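Local coordinates for fuculose-1-phosphate aldolase (Glaciozyma antarctica, PDB 4XXF), which belongs to the class II aldolases of the AraD-like group, is modelled with zinc and assembles from four chains, at residues Val15-Ala29 with Leu46-Val59. Sequence-based numbering, arbitrary orientation.
Sequences VEAERAWLKERLVAA and LTVRDPENKHHFWV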
ATOM      1  N   VAL A  15      23.914  34.204  -6.737  1.00 15.84           N
ATOM      2  CA  VAL A  15      24.147  33.132  -5.774  1.00 16.58           C
ATOM      3  C   VAL A  15      22.978  33.039  -4.784  1.00 15.75           C
ATOM      4  O   VAL A  15      22.578  31.942  -4.391  1.00 15.34           O
ATOM      5  CB  VAL A  15      25.485  33.340  -5.016  1.00 21.73           C
ATOM      6  CG1 VAL A  15      25.628  32.325  -3.890  1.00 28.35           C
ATOM      7  CG2 VAL A  15      26.647  33.220  -5.971  1.00 32.28           C
ATOM      8  N   GLU A  16      22.416  34.183  -4.402  1.00 16.44           N
ATOM      9  CA  GLU A  16      21.243  34.208  -3.539  1.00 15.75           C
ATOM     10  C   GLU A  16      20.049  33.515  -4.196  1.00 15.12           C
ATOM     11  O   GLU A  16      19.311  32.780  -3.538  1.00 14.49           O
ATOM     12  CB  GLU A  16      20.854  35.645  -3.168  1.00 19.21           C
ATOM     13  CG  GLU A  16      21.859  36.391  -2.281  1.00 22.81           C
ATOM     14  CD  GLU A  16      21.458  37.843  -1.998  1.00 29.30           C
ATOM     15  OE1 GLU A  16      20.484  38.345  -2.611  1.00 22.94           O
ATOM     16  OE2 GLU A  16      22.133  38.493  -1.167  1.00 27.89           O
ATOM     17  N   ALA A  17      19.851  33.748  -5.490  1.00 15.68           N
ATOM     18  CA  ALA A  17      18.769  33.091  -6.219  1.00 14.25           C
ATOM     19  C   ALA A  17      18.984  31.582  -6.282  1.00 14.55           C
ATOM     20  O   ALA A  17      18.040  30.796  -6.129  1.00 14.36           O
ATOM     21  CB  ALA A  17      18.638  33.661  -7.622  1.00 16.76           C
ATOM     22  N   GLU A  18      20.227  31.176  -6.524  1.00 14.89           N
ATOM     23  CA  GLU A  18      20.560  29.763  -6.552  1.00 13.94           C
ATOM     24  C   GLU A  18      20.293  29.120  -5.191  1.00 13.31           C
ATOM     25  O   GLU A  18      19.719  28.027  -5.130  1.00 13.43           O
ATOM     26  CB  GLU A  18      22.018  29.549  -6.969  1.00 16.14           C
ATOM     27  CG  GLU A  18      22.350  28.067  -7.084  1.00 18.50           C
ATOM     28  CD  GLU A  18      23.740  27.793  -7.635  1.00 24.25           C
ATOM     29  OE1 GLU A  18      24.498  28.749  -7.894  1.00 26.14           O
ATOM     30  OE2 GLU A  18      24.066  26.597  -7.808  1.00 28.36           O
ATOM     31  N   ARG A  19      20.718  29.774  -4.111  1.00 13.11           N
ATOM     32  CA  ARG A  19      20.513  29.225  -2.781  1.00 13.38           C
ATOM     33  C   ARG A  19      19.026  29.052  -2.499  1.00 13.01           C
ATOM     34  O   ARG A  19      18.609  28.030  -1.948  1.00 13.65           O
ATOM     35  CB  ARG A  19      21.157  30.129  -1.729  1.00 14.66           C
ATOM     36  CG  ARG A  19      21.028  29.586  -0.314  1.00 13.98           C
ATOM     37  CD  ARG A  19      21.665  30.529   0.686  1.00 16.64           C
ATOM     38  NE  ARG A  19      23.123  30.522   0.574  1.00 17.90           N
ATOM     39  CZ  ARG A  19      23.859  31.570   0.222  1.00 20.25           C
ATOM     40  NH1 ARG A  19      23.292  32.742  -0.049  1.00 22.44           N
ATOM     41  NH2 ARG A  19      25.172  31.440   0.144  1.00 21.95           N
ATOM     42  N   ALA A  20      18.214  30.036  -2.887  1.00 13.30           N
ATOM     43  CA  ALA A  20      16.772  29.934  -2.654  1.00 12.99           C
ATOM     44  C   ALA A  20      16.176  28.757  -3.422  1.00 11.40           C
ATOM     45  O   ALA A  20      15.328  28.024  -2.892  1.00 12.70           O
ATOM     46  CB  ALA A  20      16.077  31.242  -3.037  1.00 15.03           C
ATOM     47  N   TRP A  21      16.621  28.555  -4.661  1.00 12.45           N
ATOM     48  CA  TRP A  21      16.152  27.431  -5.474  0.61 13.27           C
ATOM     49  C   TRP A  21      16.530  26.102  -4.839  1.00 12.89           C
ATOM     50  O   TRP A  21      15.709  25.183  -4.719  1.00 12.34           O
ATOM     51  CB  TRP A  21      16.736  27.496  -6.896  0.61 14.72           C
ATOM     52  CG  TRP A  21      16.491  26.224  -7.677  0.61 12.68           C
ATOM     53  CD1 TRP A  21      17.309  25.124  -7.749  0.61 12.85           C
ATOM     54  CD2 TRP A  21      15.337  25.915  -8.465  0.61 17.82           C
ATOM     55  NE1 TRP A  21      16.733  24.159  -8.546  0.61 18.82           N
ATOM     56  CE2 TRP A  21      15.524  24.619  -8.997  0.61 15.33           C
ATOM     57  CE3 TRP A  21      14.165  26.609  -8.777  0.61 19.78           C
ATOM     58  CZ2 TRP A  21      14.584  24.007  -9.824  0.61 19.63           C
ATOM     59  CZ3 TRP A  21      13.228  25.996  -9.602  0.61 19.73           C
ATOM     60  CH2 TRP A  21      13.445  24.709 -10.113  0.61 20.40           C
ATOM     61  N   LEU A  22      17.792  25.992  -4.438  1.00 11.70           N
ATOM     62  CA  LEU A  22      18.307  24.746  -3.878  1.00 12.75           C
ATOM     63  C   LEU A  22      17.633  24.385  -2.561  1.00 11.21           C
ATOM     64  O   LEU A  22      17.332  23.220  -2.337  1.00 12.44           O
ATOM     65  CB  LEU A  22      19.819  24.830  -3.693  1.00 13.45           C
ATOM     66  CG  LEU A  22      20.654  24.834  -4.973  1.00 13.73           C
ATOM     67  CD1 LEU A  22      22.103  25.130  -4.643  1.00 15.98           C
ATOM     68  CD2 LEU A  22      20.533  23.509  -5.723  1.00 15.89           C
ATOM     69  N   LYS A  23      17.385  25.357  -1.693  1.00 11.72           N
ATOM     70  CA  LYS A  23      16.698  25.070  -0.437  1.00 12.37           C
ATOM     71  C   LYS A  23      15.275  24.572  -0.701  1.00 12.40           C
ATOM     72  O   LYS A  23      14.833  23.592  -0.094  1.00 12.31           O
ATOM     73  CB  LYS A  23      16.690  26.307   0.471  1.00 12.23           C
ATOM     74  CG  LYS A  23      18.066  26.650   1.048  1.00 13.50           C
ATOM     75  CD  LYS A  23      18.058  27.893   1.939  1.00 13.54           C
ATOM     76  CE  LYS A  23      17.278  27.651   3.225  1.00 15.46           C
ATOM     77  NZ  LYS A  23      17.265  28.879   4.072  1.00 18.10           N
ATOM     78  N   GLU A  24      14.560  25.221  -1.611  1.00 11.70           N
ATOM     79  CA  GLU A  24      13.223  24.741  -1.929  1.00 11.86           C
ATOM     80  C   GLU A  24      13.289  23.329  -2.542  1.00 11.82           C
ATOM     81  O   GLU A  24      12.435  22.474  -2.258  1.00 11.47           O
ATOM     82  CB  GLU A  24      12.509  25.710  -2.876  1.00 12.11           C
ATOM     83  CG  GLU A  24      11.092  25.230  -3.230  1.00 14.85           C
ATOM     84  CD  GLU A  24      10.438  26.009  -4.355  1.00 19.55           C
ATOM     85  OE1 GLU A  24      11.008  27.016  -4.823  1.00 22.01           O
ATOM     86  OE2 GLU A  24       9.341  25.599  -4.790  1.00 19.65           O
ATOM     87  N   ARG A  25      14.298  23.077  -3.373  1.00 10.64           N
ATOM     88  CA  ARG A  25      14.413  21.794  -4.055  1.00 11.42           C
ATOM     89  C   ARG A  25      14.724  20.694  -3.038  1.00 10.61           C
ATOM     90  O   ARG A  25      14.222  19.570  -3.168  1.00 11.67           O
ATOM     91  CB  ARG A  25      15.490  21.852  -5.150  1.00 12.46           C
ATOM     92  CG  ARG A  25      15.328  20.836  -6.273  1.00 13.15           C
ATOM     93  CD  ARG A  25      14.050  21.105  -7.051  1.00 14.53           C
ATOM     94  NE  ARG A  25      13.990  20.430  -8.343  1.00 13.82           N
ATOM     95  CZ  ARG A  25      12.924  20.477  -9.132  1.00 17.50           C
ATOM     96  NH1 ARG A  25      11.861  21.177  -8.755  1.00 17.62           N
ATOM     97  NH2 ARG A  25      12.915  19.837 -10.291  1.00 20.05           N
ATOM     98  N   LEU A  26      15.555  21.000  -2.043  1.00 11.28           N
ATOM     99  CA  LEU A  26      15.875  20.043  -0.987  1.00 10.16           C
ATOM    100  C   LEU A  26      14.635  19.720  -0.171  1.00 10.97           C
ATOM    101  O   LEU A  26      14.388  18.552   0.152  1.00 11.41           O
ATOM    102  CB  LEU A  26      16.985  20.585  -0.075  1.00 11.97           C
ATOM    103  CG  LEU A  26      17.435  19.597   1.000  1.00 14.35           C
ATOM    104  CD1 LEU A  26      18.004  18.343   0.378  1.00 20.90           C
ATOM    105  CD2 LEU A  26      18.417  20.219   1.953  1.00 14.10           C
ATOM    106  N   VAL A  27      13.840  20.734   0.154  1.00 11.00           N
ATOM    107  CA  VAL A  27      12.588  20.502   0.855  1.00 10.51           C
ATOM    108  C   VAL A  27      11.640  19.641   0.008  1.00 10.82           C
ATOM    109  O   VAL A  27      11.026  18.695   0.523  1.00 11.04           O
ATOM    110  CB  VAL A  27      11.922  21.836   1.238  1.00 11.05           C
ATOM    111  CG1 VAL A  27      10.529  21.586   1.769  1.00 13.22           C
ATOM    112  CG2 VAL A  27      12.755  22.552   2.279  1.00 13.44           C
ATOM    113  N   ALA A  28      11.534  19.937  -1.284  1.00 10.89           N
ATOM    114  CA  ALA A  28      10.705  19.122  -2.169  1.00 10.11           C
ATOM    115  C   ALA A  28      11.183  17.672  -2.154  1.00 10.40           C
ATOM    116  O   ALA A  28      10.380  16.744  -2.130  1.00 10.46           O
ATOM    117  CB  ALA A  28      10.720  19.680  -3.582  1.00 10.92           C
ATOM    118  N   ALA A  29      12.496  17.471  -2.158  1.00 10.72           N
ATOM    119  CA  ALA A  29      13.058  16.121  -2.136  1.00 10.83           C
ATOM    120  C   ALA A  29      12.691  15.384  -0.845  1.00  9.92           C
ATOM    121  O   ALA A  29      12.287  14.214  -0.871  1.00 10.81           O
ATOM    122  CB  ALA A  29      14.566  16.168  -2.307  1.00 10.93           C
ATOM    123  N   LEU A  46      19.146  14.329   4.098  1.00 12.06           N
ATOM    124  CA  LEU A  46      19.363  14.775   2.731  1.00 11.71           C
ATOM    125  C   LEU A  46      20.130  16.081   2.823  1.00 12.79           C
ATOM    126  O   LEU A  46      19.744  16.981   3.565  1.00 13.71           O
ATOM    127  CB  LEU A  46      18.043  14.969   1.976  1.00 12.72           C
ATOM    128  CG  LEU A  46      17.284  13.731   1.492  1.00 14.52           C
ATOM    129  CD1 LEU A  46      16.559  13.012   2.637  1.00 15.86           C
ATOM    130  CD2 LEU A  46      16.299  14.137   0.413  1.00 15.06           C
ATOM    131  N   THR A  47      21.239  16.167   2.098  1.00 13.49           N
ATOM    132  CA  THR A  47      22.073  17.360   2.152  1.00 14.18           C
ATOM    133  C   THR A  47      22.273  17.965   0.773  1.00 13.89           C
ATOM    134  O   THR A  47      22.236  17.257  -0.243  1.00 14.91           O
ATOM    135  CB  THR A  47      23.468  17.058   2.743  1.00 15.02           C
ATOM    136  OG1 THR A  47      24.097  16.001   2.002  1.00 15.49           O
ATOM    137  CG2 THR A  47      23.371  16.650   4.221  1.00 17.66           C
ATOM    138  N   VAL A  48      22.451  19.285   0.741  1.00 12.97           N
ATOM    139  CA  VAL A  48      22.919  19.940  -0.474  0.87 12.72           C
ATOM    140  C   VAL A  48      24.015  20.944  -0.112  1.00 13.63           C
ATOM    141  O   VAL A  48      23.927  21.681   0.873  1.00 14.10           O
ATOM    142  CB  VAL A  48      21.756  20.628  -1.261  0.87 14.05           C
ATOM    143  CG1 VAL A  48      21.133  21.765  -0.463  0.87 17.58           C
ATOM    144  CG2 VAL A  48      22.245  21.127  -2.613  0.87 17.85           C
ATOM    145  N   ARG A  49      25.064  20.941  -0.917  1.00 14.24           N
ATOM    146  CA  ARG A  49      26.170  21.865  -0.727  1.00 15.31           C
ATOM    147  C   ARG A  49      25.711  23.290  -0.987  1.00 16.20           C
ATOM    148  O   ARG A  49      25.025  23.557  -1.979  1.00 16.05           O
ATOM    149  CB  ARG A  49      27.301  21.496  -1.673  1.00 15.99           C
ATOM    150  CG  ARG A  49      28.640  22.089  -1.326  1.00 17.24           C
ATOM    151  CD  ARG A  49      29.603  21.806  -2.437  1.00 19.77           C
ATOM    152  NE  ARG A  49      29.876  20.383  -2.682  1.00 20.06           N
ATOM    153  CZ  ARG A  49      30.808  19.671  -2.042  1.00 20.79           C
ATOM    154  NH1 ARG A  49      31.505  20.216  -1.055  1.00 19.14           N
ATOM    155  NH2 ARG A  49      31.042  18.412  -2.373  1.00 21.60           N
ATOM    156  N   ASP A  50      26.079  24.214  -0.105  1.00 16.47           N
ATOM    157  CA  ASP A  50      25.769  25.623  -0.341  1.00 17.16           C
ATOM    158  C   ASP A  50      26.488  26.122  -1.587  1.00 18.02           C
ATOM    159  O   ASP A  50      27.640  25.759  -1.818  1.00 18.68           O
ATOM    160  CB  ASP A  50      26.160  26.481   0.866  1.00 18.01           C
ATOM    161  CG  ASP A  50      25.693  27.910   0.728  1.00 18.78           C
ATOM    162  OD1 ASP A  50      26.502  28.762   0.308  1.00 19.97           O
ATOM    163  OD2 ASP A  50      24.504  28.167   1.026  1.00 18.32           O
ATOM    164  N   PRO A  51      25.816  26.959  -2.396  1.00 18.28           N
ATOM    165  CA  PRO A  51      26.441  27.383  -3.656  1.00 20.86           C
ATOM    166  C   PRO A  51      27.512  28.449  -3.502  1.00 22.03           C
ATOM    167  O   PRO A  51      28.213  28.737  -4.477  1.00 26.86           O
ATOM    168  CB  PRO A  51      25.258  27.931  -4.463  1.00 21.94           C
ATOM    169  CG  PRO A  51      24.242  28.320  -3.434  1.00 20.70           C
ATOM    170  CD  PRO A  51      24.385  27.313  -2.337  1.00 17.72           C
ATOM    171  N   GLU A  52      27.642  29.038  -2.321  1.00 21.10           N
ATOM    172  CA  GLU A  52      28.653  30.074  -2.125  1.00 27.25           C
ATOM    173  C   GLU A  52      29.885  29.525  -1.413  1.00 23.26           C
ATOM    174  O   GLU A  52      31.016  29.826  -1.796  1.00 31.42           O
ATOM    175  CB  GLU A  52      28.068  31.248  -1.346  1.00 23.88           C
ATOM    176  CG  GLU A  52      29.015  32.413  -1.175  1.00 28.43           C
ATOM    177  CD  GLU A  52      28.311  33.659  -0.693  1.00 34.54           C
ATOM    178  OE1 GLU A  52      27.240  33.533  -0.062  1.00 31.46           O
ATOM    179  OE2 GLU A  52      28.833  34.768  -0.949  1.00 38.39           O
ATOM    180  N   ASN A  53      29.660  28.720  -0.380  1.00 22.31           N
ATOM    181  CA  ASN A  53      30.747  28.111   0.378  1.00 24.04           C
ATOM    182  C   ASN A  53      30.647  26.597   0.279  1.00 22.11           C
ATOM    183  O   ASN A  53      29.716  26.002   0.807  1.00 20.35           O
ATOM    184  CB  ASN A  53      30.705  28.563   1.842  1.00 28.09           C
ATOM    185  CG  ASN A  53      31.938  28.141   2.632  1.00 26.82           C
ATOM    186  OD1 ASN A  53      32.511  27.073   2.408  1.00 28.63           O
ATOM    187  ND2 ASN A  53      32.351  28.988   3.568  1.00 31.35           N
ATOM    188  N   LYS A  54      31.633  25.986  -0.370  1.00 24.01           N
ATOM    189  CA  LYS A  54      31.613  24.556  -0.654  1.00 25.73           C
ATOM    190  C   LYS A  54      31.756  23.686   0.593  1.00 20.80           C
ATOM    191  O   LYS A  54      31.575  22.472   0.524  1.00 24.11           O
ATOM    192  CB  LYS A  54      32.725  24.208  -1.650  1.00 27.38           C
ATOM    193  CG  LYS A  54      34.140  24.382  -1.107  1.00 28.29           C
ATOM    194  CD  LYS A  54      35.177  24.215  -2.215  1.00 35.03           C
ATOM    195  CE  LYS A  54      36.555  24.653  -1.757  1.00 43.55           C
ATOM    196  NZ  LYS A  54      37.543  24.613  -2.873  1.00 45.87           N
ATOM    197  N   HIS A  55      32.085  24.300   1.724  1.00 23.47           N
ATOM    198  CA  HIS A  55      32.249  23.557   2.971  1.00 21.48           C
ATOM    199  C   HIS A  55      31.052  23.724   3.885  1.00 22.73           C
ATOM    200  O   HIS A  55      31.107  23.351   5.062  1.00 23.45           O
ATOM    201  CB  HIS A  55      33.505  24.008   3.716  1.00 24.06           C
ATOM    202  CG  HIS A  55      34.767  23.860   2.928  1.00 27.24           C
ATOM    203  ND1 HIS A  55      35.217  22.644   2.460  1.00 35.77           N
ATOM    204  CD2 HIS A  55      35.682  24.777   2.533  1.00 31.13           C
ATOM    205  CE1 HIS A  55      36.354  22.818   1.810  1.00 34.03           C
ATOM    206  NE2 HIS A  55      36.660  24.103   1.841  1.00 36.68           N
ATOM    207  N   HIS A  56      29.978  24.296   3.352  1.00 20.39           N
ATOM    208  CA  HIS A  56      28.738  24.470   4.100  1.00 19.49           C
ATOM    209  C   HIS A  56      27.636  23.685   3.421  1.00 17.63           C
ATOM    210  O   HIS A  56      27.640  23.565   2.196  1.00 17.65           O
ATOM    211  CB  HIS A  56      28.331  25.938   4.192  1.00 19.73           C
ATOM    212  CG  HIS A  56      29.256  26.773   5.018  1.00 24.43           C
ATOM    213  ND1 HIS A  56      29.112  28.139   5.138  1.00 27.11           N
ATOM    214  CD2 HIS A  56      30.328  26.438   5.770  1.00 23.75           C
ATOM    215  CE1 HIS A  56      30.064  28.610   5.925  1.00 24.72           C
ATOM    216  NE2 HIS A  56      30.819  27.601   6.320  1.00 25.67           N
ATOM    217  N   PHE A  57      26.696  23.180   4.210  1.00 15.73           N
ATOM    218  CA  PHE A  57      25.650  22.294   3.706  1.00 14.46           C
ATOM    219  C   PHE A  57      24.312  22.594   4.345  1.00 14.14           C
ATOM    220  O   PHE A  57      24.233  22.849   5.550  1.00 17.13           O
ATOM    221  CB  PHE A  57      26.042  20.840   3.966  1.00 18.85           C
ATOM    222  CG  PHE A  57      27.393  20.504   3.438  1.00 17.85           C
ATOM    223  CD1 PHE A  57      28.531  20.692   4.211  1.00 20.31           C
ATOM    224  CD2 PHE A  57      27.532  20.057   2.137  1.00 19.40           C
ATOM    225  CE1 PHE A  57      29.783  20.420   3.697  1.00 21.64           C
ATOM    226  CE2 PHE A  57      28.778  19.785   1.619  1.00 20.30           C
ATOM    227  CZ  PHE A  57      29.910  19.968   2.393  1.00 19.67           C
ATOM    228  N   TRP A  58      23.257  22.550   3.539  1.00 13.59           N
ATOM    229  CA  TRP A  58      21.888  22.610   4.040  1.00 12.92           C
ATOM    230  C   TRP A  58      21.391  21.192   4.286  1.00 13.41           C
ATOM    231  O   TRP A  58      21.680  20.282   3.504  1.00 14.22           O
ATOM    232  CB  TRP A  58      20.980  23.352   3.051  1.00 15.51           C
ATOM    233  CG  TRP A  58      21.373  24.788   2.927  1.00 13.32           C
ATOM    234  CD1 TRP A  58      22.214  25.331   1.998  1.00 15.94           C
ATOM    235  CD2 TRP A  58      20.979  25.861   3.791  1.00 14.75           C
ATOM    236  NE1 TRP A  58      22.361  26.684   2.223  1.00 16.54           N
ATOM    237  CE2 TRP A  58      21.612  27.033   3.317  1.00 16.63           C
ATOM    238  CE3 TRP A  58      20.151  25.947   4.919  1.00 15.84           C
ATOM    239  CZ2 TRP A  58      21.448  28.275   3.937  1.00 18.94           C
ATOM    240  CZ3 TRP A  58      19.989  27.189   5.534  1.00 17.12           C
ATOM    241  CH2 TRP A  58      20.633  28.332   5.037  1.00 16.66           C
ATOM    242  N   VAL A  59      20.667  21.004   5.384  1.00 12.14           N
ATOM    243  CA  VAL A  59      20.238  19.671   5.785  1.00 12.25           C
ATOM    244  C   VAL A  59      18.947  19.785   6.580  1.00 12.52           C
ATOM    245  O   VAL A  59      18.639  20.834   7.151  1.00 12.55           O
ATOM    246  CB  VAL A  59      21.353  18.956   6.614  1.00 13.42           C
ATOM    247  CG1 VAL A  59      21.616  19.694   7.901  1.00 15.23           C
ATOM    248  CG2 VAL A  59      21.022  17.490   6.900  1.00 17.04           C
TER
HETATM  249  O   HOH W   1      25.199  35.093  -0.518  1.00 34.03           O
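K23 lies along one face of the W58 ring, while D50 OD2 lies in plane at the ring's edge and R19 CD approaches obliquely. This pairs helix 15-36 with the antiparallel hairpin of strands 45-49 and 56-59, part of the central mixed sheet of the class II aldolase/adducin fold. K23 CD sits 3.8 Å above the W58 plane, and CE packs over the six-membered ring as a CH-pi contact. K23 bends at chi3 (68°), which keeps NZ close to the ring. K23 NZ is 4.0 Å from the centroid of the W58 six-membered ring, an off-centre cation-pi contact.

The R19 guanidinium is met at its edge by two carboxylates and a water. D50 is gripped side-on, its plane 12° from that of R19. R19 NE reaches D50 OD2 at 2.8 Å and R19 NH2 reaches D50 OD1 at 3.0 Å, both on syn lone pairs. NH2 also bonds E52 OE1, on the anti side. The water accepts from NH1 and donates to E52 OE1, closing the network.

P51 packs on the helix against E18, the R19 backbone and L22. Its CB touches the E18 carboxylate, and P51 CD touches L22 CD1 at 3.9 Å. Further along, L26 packs on the strands: CD1 on L46 CB, CD2 on V48 CG1 and W58 O. A29 and V48 also touch I190 of helix 190-213.

D50 is held from its own loop too. OD1 accepts from E52 N, making an Asx turn, and from N53 N. W58 NE1 donates to the anti lone pair of D50 OD2 at 2.9 Å.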